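Local coordinates for protein lysin (Bacillus phage PBC5, PDB 6ILU) that probably binds the bacterial cell wall through the SH3b-type cell-wall-binding domain of a phage endolysin, probably helping to bring the enzyme to its substrate, at residues 120-125 / 130-135. Numbering follows the deposited sequence.
With SO4 (sulfate ion), chain C; EDO (1,2-ethanediol), chain H.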
loop_
_atom_site.group_PDB
_atom_site.type_symbol
_atom_site.label_atom_id
_atom_site.label_comp_id
_atom_site.label_asym_id
_atom_site.label_seq_id
_atom_site.Cartn_x
_atom_site.Cartn_y
_atom_site.Cartn_z
ATOM N N GLY A 120 5.342 5.717 -11.145
ATOM C CA GLY A 120 4.994 7.118 -10.943
ATOM C C GLY A 120 3.518 7.366 -10.702
ATOM O O GLY A 120 3.053 8.530 -10.795
ATOM N N TYR A 121 2.768 6.302 -10.422
ATOM C CA TYR A 121 1.337 6.419 -10.123
ATOM C C TYR A 121 1.058 5.735 -8.808
ATOM O O TYR A 121 1.695 4.724 -8.500
ATOM C CB TYR A 121 0.471 5.710 -11.177
ATOM C CG TYR A 121 0.424 6.442 -12.518
ATOM C CD1 TYR A 121 -0.761 7.022 -12.935
ATOM C CD2 TYR A 121 1.531 6.463 -13.359
ATOM C CE1 TYR A 121 -0.811 7.693 -14.168
ATOM C CE2 TYR A 121 1.481 7.162 -14.580
ATOM C CZ TYR A 121 0.292 7.740 -14.958
ATOM O OH TYR A 121 0.172 8.395 -16.157
ATOM N N VAL A 122 0.053 6.236 -8.103
ATOM C CA VAL A 122 -0.381 5.616 -6.841
ATOM C C VAL A 122 -1.848 5.235 -6.923
ATOM O O VAL A 122 -2.674 5.967 -7.481
ATOM C CB VAL A 122 -0.091 6.571 -5.642
ATOM C CG1 VAL A 122 -0.777 8.001 -5.786
ATOM C CG2 VAL A 122 -0.494 5.912 -4.294
ATOM N N ASP A 123 -2.148 4.023 -6.442
ATOM C CA ASP A 123 -3.505 3.518 -6.386
ATOM C C ASP A 123 -4.113 4.002 -5.085
ATOM O O ASP A 123 -3.614 3.652 -4.001
ATOM C CB ASP A 123 -3.477 1.961 -6.489
ATOM C CG ASP A 123 -4.853 1.326 -6.520
ATOM O OD1 ASP A 123 -5.874 2.044 -6.499
ATOM O OD2 ASP A 123 -4.905 0.070 -6.530
ATOM N N ILE A 124 -5.198 4.774 -5.162
ATOM C CA ILE A 124 -5.859 5.235 -3.946
ATOM C C ILE A 124 -6.990 4.305 -3.484
ATOM O O ILE A 124 -7.770 4.646 -2.586
ATOM C CB ILE A 124 -6.447 6.667 -4.126
ATOM C CG1 ILE A 124 -7.370 6.702 -5.358
ATOM C CG2 ILE A 124 -5.292 7.633 -4.246
ATOM C CD1 ILE A 124 -8.335 7.981 -5.420
ATOM N N GLY A 125 -7.063 3.125 -4.094
ATOM C CA GLY A 125 -8.051 2.123 -3.741
ATOM C C GLY A 125 -9.157 2.081 -4.764
ATOM O O GLY A 125 -9.476 3.105 -5.385
ATOM N N ILE A 130 -3.478 7.529 -9.740
ATOM C CA ILE A 130 -3.193 8.981 -9.933
ATOM C C ILE A 130 -1.703 9.222 -10.103
ATOM O O ILE A 130 -0.881 8.609 -9.422
ATOM C CB ILE A 130 -3.714 9.771 -8.696
ATOM C CG1 ILE A 130 -5.239 9.584 -8.596
ATOM C CG2 ILE A 130 -3.279 11.285 -8.736
ATOM C CD1 ILE A 130 -5.947 10.303 -7.393
ATOM N N LYS A 131 -1.337 10.144 -10.975
ATOM C CA LYS A 131 0.070 10.489 -11.120
ATOM C C LYS A 131 0.590 11.069 -9.816
ATOM O O LYS A 131 -0.055 11.968 -9.229
ATOM C CB LYS A 131 0.266 11.536 -12.215
ATOM C CG LYS A 131 0.032 11.011 -13.613
ATOM C CD LYS A 131 0.224 12.103 -14.656
ATOM C CE LYS A 131 -0.313 11.681 -16.020
ATOM N NZ LYS A 131 -0.247 12.849 -16.944
ATOM N N GLU A 132 1.764 10.623 -9.387
ATOM C CA GLU A 132 2.249 11.074 -8.079
ATOM C C GLU A 132 2.551 12.564 -8.066
ATOM O O GLU A 132 2.588 13.161 -6.981
ATOM C CB GLU A 132 3.502 10.298 -7.655
ATOM C CG GLU A 132 3.144 8.810 -7.383
ATOM C CD GLU A 132 4.239 7.996 -6.715
ATOM O OE1 GLU A 132 5.324 8.543 -6.402
ATOM O OE2 GLU A 132 3.982 6.781 -6.517
ATOM N N GLU A 133 2.784 13.166 -9.243
ATOM C CA GLU A 133 3.072 14.601 -9.296
ATOM C C GLU A 133 1.890 15.427 -8.765
ATOM O O GLU A 133 2.082 16.588 -8.401
ATOM C CB GLU A 133 3.430 15.054 -10.720
ATOM C CG GLU A 133 2.299 15.016 -11.669
ATOM C CD GLU A 133 2.737 15.168 -13.111
ATOM O OE1 GLU A 133 2.450 16.221 -13.699
ATOM O OE2 GLU A 133 3.370 14.234 -13.647
ATOM N N HIS A 134 0.688 14.860 -8.744
ATOM C CA HIS A 134 -0.476 15.643 -8.335
ATOM C C HIS A 134 -0.844 15.495 -6.858
ATOM O O HIS A 134 -1.770 16.158 -6.379
ATOM C CB HIS A 134 -1.692 15.251 -9.173
ATOM C CG HIS A 134 -1.546 15.577 -10.630
ATOM N ND1 HIS A 134 -1.165 16.824 -11.075
ATOM C CD2 HIS A 134 -1.777 14.830 -11.738
ATOM C CE1 HIS A 134 -1.123 16.822 -12.399
ATOM N NE2 HIS A 134 -1.519 15.633 -12.824
ATOM N N VAL A 135 -0.140 14.628 -6.152
ATOM C CA VAL A 135 -0.501 14.342 -4.761
ATOM C C VAL A 135 0.705 14.328 -3.851
ATOM O O VAL A 135 1.835 14.192 -4.308
ATOM C CB VAL A 135 -1.193 12.951 -4.650
ATOM C CG1 VAL A 135 -2.590 12.985 -5.332
ATOM C CG2 VAL A 135 -0.279 11.830 -5.202
HETATM S S SO4 C . -3.065 14.073 -15.711
HETATM O O1 SO4 C . -2.876 13.294 -16.922
HETATM O O2 SO4 C . -3.328 13.248 -14.540
HETATM O O3 SO4 C . -1.802 14.824 -15.557
HETATM O O4 SO4 C . -4.183 14.976 -15.915
HETATM C C1 EDO H . -6.756 -1.887 -4.688
HETATM O O1 EDO H . -7.154 -0.950 -5.694
HETATM C C2 EDO H . -7.967 -2.569 -4.059
HETATM O O2 EDO H . -9.052 -1.656 -3.864
HETATM O O HOH W 1 5.368 5.016 -8.300
#
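Val122 and Ile130 form the hydrogen-bonded pair of an antiparallel beta hairpin in this SH3b domain, strand 121-123 against strand 129-131, with a short 3-10 turn, 132-134, leading on to Val135. Val122 N reaches Ile130 O at 2.9 Å, and Ile130 N answers to Val122 O. The buried face is apolar and close-packed. Val122 CG1, set between its own backbone N and carbonyl carbon (chi1 57°), lies 3.9 Å from Val135 CG2, while Ile124 CD1 meets Ile130 CD1 at their methyl ends, also at 3.9 Å. Val82 of strand 75-84 touches Val122, Ile124 and Val135, joining the hairpin to the larger sheet.

On the other face, Tyr121 and Lys131 are a non-hydrogen-bonded pair and run side by side toward the more open side. The extended lysine passes along the phenol, its CG 3.5 Å from Tyr121 CZ and its CE 3.3 Å from Tyr121 OH. On the side of the lysine away from the phenol, Lys131 NZ and His134 NE2 hold a sulfate, probably from the crystallisation liquor, which Tyr95 and Asn93 also bind. At the Gly120 end, Glu132 N donates to Gly120 O at 2.8 Å, and the Glu132 carboxylate forms a salt bridge with Arg117. A water there accepts from Gly120 N and donates to Glu132 OE2, 2.9 Å from each of these two atoms.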